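Local coordinates for protein MmeI (Methylophilus methylotrophus, PDB 5HR4) that is a Type IIL restriction-modification enzyme that binds DNA and probably methylates the exocyclic amino group of adenine with S-adenosyl-L-methionine as methyl donor, at residues Ile372-Leu377 / Phe445-Leu450; Ile404-Phe409 / Val424-Thr429; Glu376-Glu381 / His431-Lys436. One frame throughout, in Å; residues are numbered along the deposited sequence.

All three contacts lie in the DNA-methyltransferase region, and they differ in chemistry with their place in it. Interaction 2 is buried and held by van der Waals packing, setting the loop that leads into strand 409-413 against helix 416-440. Interaction 3, also buried, joins that helix to helix 368-388 through an arginine-asparagine bond and a methionine. Interaction 1 is smaller and only partly buried: a tyrosine of helix 368-388 meets an arginine from the loop before strand 455-458. The contacts are tied together, since the guanidinium of R447 bonds I404 O, the ring of Y374 packs on F409, and E381 of interaction 3 bonds I404 N.

Interaction 1 of 3, residues Ile372-Leu377 / Phe445-Leu450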
loop_
_atom_site.group_PDB
_atom_site.type_symbol
_atom_site.label_atom_id
_atom_site.label_comp_id
_atom_site.label_asym_id
_atom_site.label_seq_id
_atom_site.Cartn_x
_atom_site.Cartn_y
_atom_site.Cartn_z
ATOM N N ILE A 372 14.996 -1.713 -11.787
ATOM C CA ILE A 372 15.930 -2.182 -10.763
ATOM C C ILE A 372 16.376 -3.612 -11.043
ATOM O O ILE A 372 17.564 -3.934 -10.906
ATOM C CB ILE A 372 15.317 -2.071 -9.355
ATOM C CG1 ILE A 372 14.980 -0.627 -9.052
ATOM C CG2 ILE A 372 16.324 -2.558 -8.304
ATOM C CD1 ILE A 372 16.229 0.220 -9.077
ATOM N N THR A 373 15.443 -4.499 -11.414
ATOM C CA THR A 373 15.823 -5.890 -11.640
ATOM C C THR A 373 16.811 -5.995 -12.788
ATOM O O THR A 373 17.860 -6.643 -12.673
ATOM C CB THR A 373 14.608 -6.766 -11.936
ATOM O OG1 THR A 373 13.739 -6.814 -10.795
ATOM C CG2 THR A 373 15.073 -8.174 -12.293
ATOM N N TYR A 374 16.502 -5.341 -13.902
ATOM C CA TYR A 374 17.391 -5.399 -15.055
ATOM C C TYR A 374 18.752 -4.802 -14.729
ATOM O O TYR A 374 19.767 -5.249 -15.270
ATOM C CB TYR A 374 16.728 -4.691 -16.252
ATOM C CG TYR A 374 17.590 -4.562 -17.479
ATOM C CD1 TYR A 374 17.986 -5.685 -18.197
ATOM C CD2 TYR A 374 18.000 -3.314 -17.935
ATOM C CE1 TYR A 374 18.796 -5.577 -19.319
ATOM C CE2 TYR A 374 18.794 -3.192 -19.061
ATOM C CZ TYR A 374 19.191 -4.332 -19.742
ATOM O OH TYR A 374 19.983 -4.223 -20.858
ATOM N N ARG A 375 18.808 -3.812 -13.837
ATOM C CA ARG A 375 20.100 -3.209 -13.522
ATOM C C ARG A 375 20.944 -4.152 -12.669
ATOM O O ARG A 375 22.144 -4.319 -12.908
ATOM C CB ARG A 375 19.903 -1.863 -12.824
ATOM C CG ARG A 375 21.060 -1.485 -11.934
ATOM C CD ARG A 375 21.115 -0.003 -11.643
ATOM N NE ARG A 375 20.199 0.415 -10.585
ATOM C CZ ARG A 375 20.270 -0.002 -9.325
ATOM N NH1 ARG A 375 21.206 -0.874 -8.982
ATOM N NH2 ARG A 375 19.408 0.443 -8.413
ATOM N N GLU A 376 20.327 -4.788 -11.676
ATOM C CA GLU A 376 21.033 -5.793 -10.893
ATOM C C GLU A 376 21.530 -6.933 -11.774
ATOM O O GLU A 376 22.658 -7.426 -11.608
ATOM C CB GLU A 376 20.113 -6.306 -9.790
ATOM C CG GLU A 376 19.767 -5.205 -8.813
ATOM C CD GLU A 376 21.021 -4.573 -8.246
ATOM O OE1 GLU A 376 21.854 -5.327 -7.700
ATOM O OE2 GLU A 376 21.200 -3.344 -8.376
ATOM N N LEU A 377 20.711 -7.363 -12.723
ATOM C CA LEU A 377 21.160 -8.416 -13.617
ATOM C C LEU A 377 22.327 -7.945 -14.455
ATOM O O LEU A 377 23.320 -8.666 -14.612
ATOM C CB LEU A 377 20.007 -8.885 -14.491
ATOM C CG LEU A 377 19.478 -10.219 -13.997
ATOM C CD1 LEU A 377 18.964 -10.082 -12.583
ATOM C CD2 LEU A 377 18.390 -10.665 -14.927
ATOM N N PHE A 445 30.498 0.249 -26.171
ATOM C CA PHE A 445 29.478 -0.713 -26.549
ATOM C C PHE A 445 28.111 -0.135 -26.220
ATOM O O PHE A 445 27.819 0.112 -25.044
ATOM C CB PHE A 445 29.698 -2.030 -25.825
ATOM C CG PHE A 445 28.530 -2.949 -25.890
ATOM C CD1 PHE A 445 28.370 -3.808 -26.969
ATOM C CD2 PHE A 445 27.588 -2.971 -24.868
ATOM C CE1 PHE A 445 27.288 -4.669 -27.025
ATOM C CE2 PHE A 445 26.507 -3.834 -24.917
ATOM C CZ PHE A 445 26.357 -4.683 -25.995
ATOM N N ALA A 446 27.282 0.070 -27.252
ATOM C CA ALA A 446 25.928 0.584 -27.089
ATOM C C ALA A 446 24.958 -0.243 -27.923
ATOM O O ALA A 446 25.318 -0.819 -28.953
ATOM C CB ALA A 446 25.819 2.059 -27.487
ATOM N N ARG A 447 23.712 -0.295 -27.460
ATOM C CA ARG A 447 22.657 -0.968 -28.194
ATOM C C ARG A 447 21.758 0.053 -28.882
ATOM O O ARG A 447 20.555 0.148 -28.590
ATOM C CB ARG A 447 21.868 -1.891 -27.265
ATOM C CG ARG A 447 22.621 -3.131 -26.894
ATOM C CD ARG A 447 22.004 -3.781 -25.687
ATOM N NE ARG A 447 22.292 -5.214 -25.646
ATOM C CZ ARG A 447 22.188 -5.969 -24.555
ATOM N NH1 ARG A 447 21.815 -5.427 -23.395
ATOM N NH2 ARG A 447 22.459 -7.268 -24.616
ATOM N N ILE A 448 22.348 0.798 -29.813
ATOM C CA ILE A 448 21.636 1.728 -30.680
ATOM C C ILE A 448 21.925 1.345 -32.125
ATOM O O ILE A 448 23.090 1.185 -32.488
ATOM C CB ILE A 448 22.046 3.191 -30.436
ATOM C CG1 ILE A 448 21.886 3.539 -28.947
ATOM C CG2 ILE A 448 21.222 4.128 -31.320
ATOM C CD1 ILE A 448 20.480 3.446 -28.458
ATOM N N PRO A 449 20.910 1.230 -32.997
ATOM C CA PRO A 449 19.496 1.479 -32.752
ATOM C C PRO A 449 18.822 0.426 -31.868
ATOM O O PRO A 449 19.354 -0.664 -31.618
ATOM C CB PRO A 449 18.906 1.459 -34.173
ATOM C CG PRO A 449 19.758 0.546 -34.881
ATOM C CD PRO A 449 21.136 0.869 -34.403
ATOM N N LEU A 450 17.613 0.768 -31.435
ATOM C CA LEU A 450 16.862 -0.037 -30.485
ATOM C C LEU A 450 16.315 -1.271 -31.193
ATOM O O LEU A 450 15.285 -1.212 -31.864
ATOM C CB LEU A 450 15.752 0.815 -29.876
ATOM C CG LEU A 450 16.296 2.037 -29.120
ATOM C CD1 LEU A 450 15.198 3.019 -28.728
ATOM C CD2 LEU A 450 17.090 1.585 -27.877
#
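Y374 brings its hydroxyl to the edge of the R447 guanidinium, and this single pair makes the whole contact, burying just 46 Å² between the segments. Its OH lies 3.4 Å from NH1 of R447, near the guanidinium plane. The angle is too poor for a hydrogen bond, so the two groups are neighbours rather than donor and acceptor. The ring and guanidinium planes are 26° apart, and the two side chains meet at a slant. Long residues are needed here, because the CA atoms of Y374 and R447 are 14.8 Å apart. On the helix, CG of Y374 stands anti to the backbone N (chi1 175°), which sends the ring out from the helix toward the loop. R447 answers with a chain extended from CG to NE, so that the charged end is carried to the hydroxyl.

Both polar ends share an acceptor, D430 on helix 416-440: its OD1 takes a hydrogen bond from the tyrosine hydroxyl and a salt bridge from R447. R378 NH1 also bonds the hydroxyl and lies close to R447 NH1, so the carboxylate probably offsets two nearby positive groups. R447 donates through NH2 to the carbonyl of I404, while the ring of Y374 packs steeply on that of F409. Tyrosine thus suits a place that is greasy along the ring and polar at the end.

The contact bridges two parts of a Rossmann-like methyltransferase fold: helix 368-388, which follows strand 359-361, the first of the sheet in chain order, and the loop that runs from helix 416-440 to the edge strand 455-458. With strand 409-413 between them, these strands form the 3-2-1 half of the sheet characteristic of class I S-adenosylmethionine-dependent methyltransferases.

Interaction 2 of 3, residues Ile404-Phe409 / Val424-Thr429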
loop_
_atom_site.group_PDB
_atom_site.type_symbol
_atom_site.label_atom_id
_atom_site.label_comp_id
_atom_site.label_asym_id
_atom_site.label_seq_id
_atom_site.Cartn_x
_atom_site.Cartn_y
_atom_site.Cartn_z
ATOM N N ILE A 404 22.167 -10.483 -21.717
ATOM C CA ILE A 404 20.989 -9.977 -21.025
ATOM C C ILE A 404 20.438 -8.723 -21.707
ATOM O O ILE A 404 21.190 -7.883 -22.221
ATOM C CB ILE A 404 21.371 -9.753 -19.552
ATOM C CG1 ILE A 404 21.690 -11.116 -18.944
ATOM C CG2 ILE A 404 20.258 -9.108 -18.751
ATOM C CD1 ILE A 404 22.440 -11.042 -17.660
ATOM N N ASN A 405 19.108 -8.610 -21.754
ATOM C CA ASN A 405 18.488 -7.543 -22.532
ATOM C C ASN A 405 17.034 -7.368 -22.107
ATOM O O ASN A 405 16.436 -8.228 -21.452
ATOM C CB ASN A 405 18.583 -7.824 -24.040
ATOM C CG ASN A 405 18.834 -6.562 -24.858
ATOM O OD1 ASN A 405 18.466 -5.446 -24.458
ATOM N ND2 ASN A 405 19.464 -6.734 -26.006
ATOM N N VAL A 406 16.468 -6.233 -22.524
ATOM C CA VAL A 406 15.122 -5.835 -22.123
ATOM C C VAL A 406 14.051 -6.809 -22.596
ATOM O O VAL A 406 12.981 -6.876 -21.992
ATOM C CB VAL A 406 14.842 -4.408 -22.633
ATOM C CG1 VAL A 406 15.838 -3.451 -22.017
ATOM C CG2 VAL A 406 14.973 -4.364 -24.154
ATOM N N ASP A 407 14.308 -7.587 -23.627
ATOM C CA ASP A 407 13.250 -8.540 -24.012
ATOM C C ASP A 407 12.979 -9.574 -22.953
ATOM O O ASP A 407 12.222 -10.500 -23.192
ATOM C CB ASP A 407 13.572 -9.236 -25.345
ATOM C CG ASP A 407 14.966 -9.866 -25.382
ATOM O OD1 ASP A 407 15.526 -10.214 -24.324
ATOM O OD2 ASP A 407 15.498 -10.039 -26.505
ATOM N N GLN A 408 13.553 -9.496 -21.764
ATOM C CA GLN A 408 13.256 -10.432 -20.695
ATOM C C GLN A 408 12.239 -9.876 -19.705
ATOM O O GLN A 408 11.903 -10.556 -18.729
ATOM C CB GLN A 408 14.551 -10.823 -19.970
ATOM C CG GLN A 408 15.647 -11.251 -20.923
ATOM C CD GLN A 408 17.014 -11.449 -20.261
ATOM O OE1 GLN A 408 18.034 -10.994 -20.784
ATOM N NE2 GLN A 408 17.036 -12.119 -19.113
ATOM N N PHE A 409 11.698 -8.685 -19.950
ATOM C CA PHE A 409 10.839 -8.030 -18.977
ATOM C C PHE A 409 9.456 -7.744 -19.555
ATOM O O PHE A 409 9.319 -7.289 -20.698
ATOM C CB PHE A 409 11.530 -6.772 -18.462
ATOM C CG PHE A 409 12.802 -7.077 -17.732
ATOM C CD1 PHE A 409 13.989 -7.275 -18.426
ATOM C CD2 PHE A 409 12.800 -7.233 -16.353
ATOM C CE1 PHE A 409 15.187 -7.589 -17.730
ATOM C CE2 PHE A 409 13.967 -7.539 -15.664
ATOM C CZ PHE A 409 15.162 -7.727 -16.358
ATOM N N VAL A 424 10.531 3.130 -22.044
ATOM C CA VAL A 424 11.733 3.953 -22.190
ATOM C C VAL A 424 12.632 3.799 -20.979
ATOM O O VAL A 424 13.865 3.834 -21.094
ATOM C CB VAL A 424 11.369 5.425 -22.426
ATOM C CG1 VAL A 424 12.576 6.303 -22.212
ATOM C CG2 VAL A 424 10.861 5.607 -23.839
ATOM N N ALA A 425 12.046 3.601 -19.805
ATOM C CA ALA A 425 12.862 3.391 -18.618
ATOM C C ALA A 425 13.816 2.215 -18.808
ATOM O O ALA A 425 14.985 2.282 -18.405
ATOM C CB ALA A 425 11.967 3.177 -17.399
ATOM N N LEU A 426 13.346 1.141 -19.440
ATOM C CA LEU A 426 14.204 -0.015 -19.650
ATOM C C LEU A 426 15.307 0.282 -20.656
ATOM O O LEU A 426 16.423 -0.216 -20.514
ATOM C CB LEU A 426 13.370 -1.217 -20.086
ATOM C CG LEU A 426 12.814 -1.969 -18.877
ATOM C CD1 LEU A 426 11.656 -2.832 -19.249
ATOM C CD2 LEU A 426 13.916 -2.836 -18.292
ATOM N N TRP A 427 15.040 1.091 -21.676
ATOM C CA TRP A 427 16.108 1.363 -22.639
ATOM C C TRP A 427 17.165 2.304 -22.067
ATOM O O TRP A 427 18.362 2.116 -22.315
ATOM C CB TRP A 427 15.544 1.946 -23.921
ATOM C CG TRP A 427 14.953 0.942 -24.855
ATOM C CD1 TRP A 427 15.532 -0.212 -25.323
ATOM C CD2 TRP A 427 13.672 1.034 -25.483
ATOM N NE1 TRP A 427 14.670 -0.850 -26.187
ATOM C CE2 TRP A 427 13.525 -0.099 -26.305
ATOM C CE3 TRP A 427 12.624 1.972 -25.423
ATOM C CZ2 TRP A 427 12.381 -0.317 -27.058
ATOM C CZ3 TRP A 427 11.501 1.754 -26.162
ATOM C CH2 TRP A 427 11.379 0.616 -26.966
ATOM N N LEU A 428 16.747 3.333 -21.323
ATOM C CA LEU A 428 17.718 4.219 -20.682
ATOM C C LEU A 428 18.585 3.451 -19.685
ATOM O O LEU A 428 19.808 3.642 -19.635
ATOM C CB LEU A 428 17.007 5.379 -19.979
ATOM C CG LEU A 428 15.940 6.183 -20.737
ATOM C CD1 LEU A 428 15.395 7.334 -19.872
ATOM C CD2 LEU A 428 16.448 6.680 -22.096
ATOM N N THR A 429 17.975 2.565 -18.898
ATOM C CA THR A 429 18.780 1.743 -18.005
ATOM C C THR A 429 19.732 0.861 -18.802
ATOM O O THR A 429 20.913 0.736 -18.452
ATOM C CB THR A 429 17.896 0.899 -17.086
ATOM O OG1 THR A 429 16.789 1.688 -16.619
ATOM C CG2 THR A 429 18.704 0.465 -15.890
#
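V406 and L426 lie alongside each other and run in opposite directions, so that each covers the flank of the other. The valine's CG1 sits 3.8 Å from CB of L426 and also rests against the leucine's backbone carbonyl. Its second methyl, CG2, goes to a different neighbour, the indole of W427, and comes within 4.1 Å of NE1; here the two side chains cross at about a right angle. The two methyls of V406 are therefore shared between the consecutive residues L426 and W427, with chi1 at -61° setting CG1 beside the backbone N and CG2 between N and the carbonyl carbon. A beta-branched residue suits the spot because it fills the narrow approach, 6.4 Å between the CA atoms of V406 and L426, with two methyls and no long chain.

Further along, L426 turns CD1 to CB of F409, at 4.0 Å, and so touches the first residue of the 3-10 turn 406-408 and the strand residue that follows it. The turn itself is tied locally: N405 OD1 accepts from the backbone N of V406, while Q408 OE1 accepts from the backbone N of N405 at 2.8 Å. W427 spends its N-H on the carbonyl of S452, so the indole is anchored on the loop leading to strand 455-458 even as V406 CG2 comes close to its NE1.

All the cross-segment contacts are van der Waals in kind. The helix is thus seated against the entry to strand 409-413 by shape and burial, while D407 and Q408 turn their polar ends to R355 of helix 344-355.

Interaction 3 of 3, residues Glu376-Glu381 / His431-Lys436; sequences ELRLLE and HQMNMK
N434 OD1 is gripped by two nitrogens of one arginine: R378 donates from NH1 at 2.7 Å and from NH2 at 2.6 Å, its guanidinium meeting the oxygen end-on. Neither bond is straight, the one from NH2 having an N-H...O angle of 139° and the one from NH1 being bent a little more, as expected when two N-H groups converge on a single atom. The oxygen lies close to the guanidinium plane, and the amide is turned 24° from it. N434 also gives its ND2 to D430, which fixes the amide the right way round, oxygen toward the arginine.

M433 provides the apolar half. Its CB sits over the centre of one guanidinium face, 3.5 Å from CZ of R378, while its CG and CE lie against the arginine's CB. The two side chains run alongside, each pointing back toward the other's helix. The arginine is bent at both chi2 and chi3, which folds the chain over the methionine and lets a residue at the nearest point of the two backbones still reach N434.

These are neighbouring helices on one side of a Rossmann-like sheet, helix 368-388 after strand 359-361 and helix 416-440 after strand 409-413. As successive beta-alpha units of such a fold they run nearly parallel: the axes of the segments 376-381 and 431-436 lie 17° apart and approach to 10.3 Å. Putting a leucine at R378 would probably leave N434 OD1 buried without its two donors and remove the flat group on which M433 CB rests.

E381 OE1 stands near NE of R378 as a long, purely electrostatic partner. On the other flank, L379 closes the seam, its CD2 meeting the terminal methyl of M433, CE, at about a right angle between the side chains.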
loop_
_atom_site.group_PDB
_atom_site.type_symbol
_atom_site.label_atom_id
_atom_site.label_comp_id
_atom_site.label_asym_id
_atom_site.label_seq_id
_atom_site.Cartn_x
_atom_site.Cartn_y
_atom_site.Cartn_z
ATOM N N GLU A 376 20.327 -4.788 -11.676
ATOM C CA GLU A 376 21.033 -5.793 -10.893
ATOM C C GLU A 376 21.530 -6.933 -11.774
ATOM O O GLU A 376 22.658 -7.426 -11.608
ATOM C CB GLU A 376 20.113 -6.306 -9.790
ATOM C CG GLU A 376 19.767 -5.205 -8.813
ATOM C CD GLU A 376 21.021 -4.573 -8.246
ATOM O OE1 GLU A 376 21.854 -5.327 -7.700
ATOM O OE2 GLU A 376 21.200 -3.344 -8.376
ATOM N N LEU A 377 20.711 -7.363 -12.723
ATOM C CA LEU A 377 21.160 -8.416 -13.617
ATOM C C LEU A 377 22.327 -7.945 -14.455
ATOM O O LEU A 377 23.320 -8.666 -14.612
ATOM C CB LEU A 377 20.007 -8.885 -14.491
ATOM C CG LEU A 377 19.478 -10.219 -13.997
ATOM C CD1 LEU A 377 18.964 -10.082 -12.583
ATOM C CD2 LEU A 377 18.390 -10.665 -14.927
ATOM N N ARG A 378 22.260 -6.720 -14.967
ATOM C CA ARG A 378 23.407 -6.226 -15.719
ATOM C C ARG A 378 24.656 -6.180 -14.836
ATOM O O ARG A 378 25.724 -6.659 -15.236
ATOM C CB ARG A 378 23.096 -4.867 -16.342
ATOM C CG ARG A 378 22.220 -4.975 -17.608
ATOM C CD ARG A 378 22.950 -5.711 -18.742
ATOM N NE ARG A 378 24.117 -4.951 -19.177
ATOM C CZ ARG A 378 24.088 -3.987 -20.093
ATOM N NH1 ARG A 378 22.953 -3.665 -20.702
ATOM N NH2 ARG A 378 25.199 -3.343 -20.409
ATOM N N LEU A 379 24.532 -5.667 -13.607
ATOM C CA LEU A 379 25.691 -5.610 -12.720
ATOM C C LEU A 379 26.253 -7.000 -12.468
ATOM O O LEU A 379 27.472 -7.220 -12.572
ATOM C CB LEU A 379 25.332 -4.925 -11.402
ATOM C CG LEU A 379 25.183 -3.404 -11.450
ATOM C CD1 LEU A 379 24.923 -2.844 -10.074
ATOM C CD2 LEU A 379 26.422 -2.792 -12.039
ATOM N N LEU A 380 25.382 -7.962 -12.149
ATOM C CA LEU A 380 25.835 -9.342 -12.002
ATOM C C LEU A 380 26.552 -9.813 -13.261
ATOM O O LEU A 380 27.694 -10.287 -13.200
ATOM C CB LEU A 380 24.649 -10.240 -11.695
ATOM C CG LEU A 380 24.960 -11.719 -11.637
ATOM C CD1 LEU A 380 26.066 -11.969 -10.627
ATOM C CD2 LEU A 380 23.694 -12.406 -11.206
ATOM N N GLU A 381 25.909 -9.634 -14.422
ATOM C CA GLU A 381 26.473 -10.028 -15.711
ATOM C C GLU A 381 27.822 -9.385 -16.019
ATOM O O GLU A 381 28.538 -9.891 -16.887
ATOM C CB GLU A 381 25.499 -9.680 -16.842
ATOM C CG GLU A 381 25.807 -10.412 -18.121
ATOM C CD GLU A 381 25.333 -9.685 -19.367
ATOM O OE1 GLU A 381 25.362 -8.427 -19.375
ATOM O OE2 GLU A 381 24.945 -10.383 -20.342
ATOM N N HIS A 431 21.093 1.579 -21.705
ATOM C CA HIS A 431 22.232 2.400 -22.105
ATOM C C HIS A 431 23.102 2.785 -20.919
ATOM O O HIS A 431 24.331 2.814 -21.037
ATOM C CB HIS A 431 21.788 3.662 -22.798
ATOM C CG HIS A 431 22.920 4.406 -23.417
ATOM N ND1 HIS A 431 23.722 3.844 -24.390
ATOM C CD2 HIS A 431 23.383 5.662 -23.220
ATOM C CE1 HIS A 431 24.631 4.724 -24.769
ATOM N NE2 HIS A 431 24.452 5.832 -24.069
ATOM N N GLN A 432 22.487 3.135 -19.782
ATOM C CA GLN A 432 23.278 3.440 -18.596
ATOM C C GLN A 432 24.217 2.292 -18.251
ATOM O O GLN A 432 25.396 2.515 -17.961
ATOM C CB GLN A 432 22.368 3.762 -17.414
ATOM C CG GLN A 432 22.090 5.251 -17.266
ATOM C CD GLN A 432 21.020 5.525 -16.251
ATOM O OE1 GLN A 432 20.234 4.636 -15.921
ATOM N NE2 GLN A 432 20.988 6.754 -15.727
ATOM N N MET A 433 23.723 1.053 -18.324
ATOM C CA MET A 433 24.566 -0.098 -18.035
ATOM C C MET A 433 25.580 -0.347 -19.146
ATOM O O MET A 433 26.742 -0.683 -18.866
ATOM C CB MET A 433 23.707 -1.336 -17.797
ATOM C CG MET A 433 22.823 -1.212 -16.578
ATOM S SD MET A 433 23.712 -0.680 -15.085
ATOM C CE MET A 433 24.924 -1.968 -14.950
ATOM N N ASN A 434 25.174 -0.198 -20.409
ATOM C CA ASN A 434 26.147 -0.358 -21.486
ATOM C C ASN A 434 27.314 0.601 -21.298
ATOM O O ASN A 434 28.472 0.230 -21.531
ATOM C CB ASN A 434 25.488 -0.156 -22.860
ATOM C CG ASN A 434 24.339 -1.114 -23.093
ATOM O OD1 ASN A 434 24.323 -2.218 -22.560
ATOM N ND2 ASN A 434 23.346 -0.680 -23.866
ATOM N N MET A 435 27.031 1.831 -20.847
ATOM C CA MET A 435 28.117 2.760 -20.562
ATOM C C MET A 435 28.959 2.268 -19.384
ATOM O O MET A 435 30.188 2.417 -19.388
ATOM C CB MET A 435 27.576 4.170 -20.285
ATOM C CG MET A 435 27.098 4.986 -21.507
ATOM S SD MET A 435 28.082 4.928 -23.043
ATOM C CE MET A 435 29.730 5.339 -22.426
ATOM N N LYS A 436 28.322 1.663 -18.373
ATOM C CA LYS A 436 29.083 1.191 -17.221
ATOM C C LYS A 436 29.985 0.011 -17.591
ATOM O O LYS A 436 31.130 -0.067 -17.131
ATOM C CB LYS A 436 28.141 0.826 -16.069
#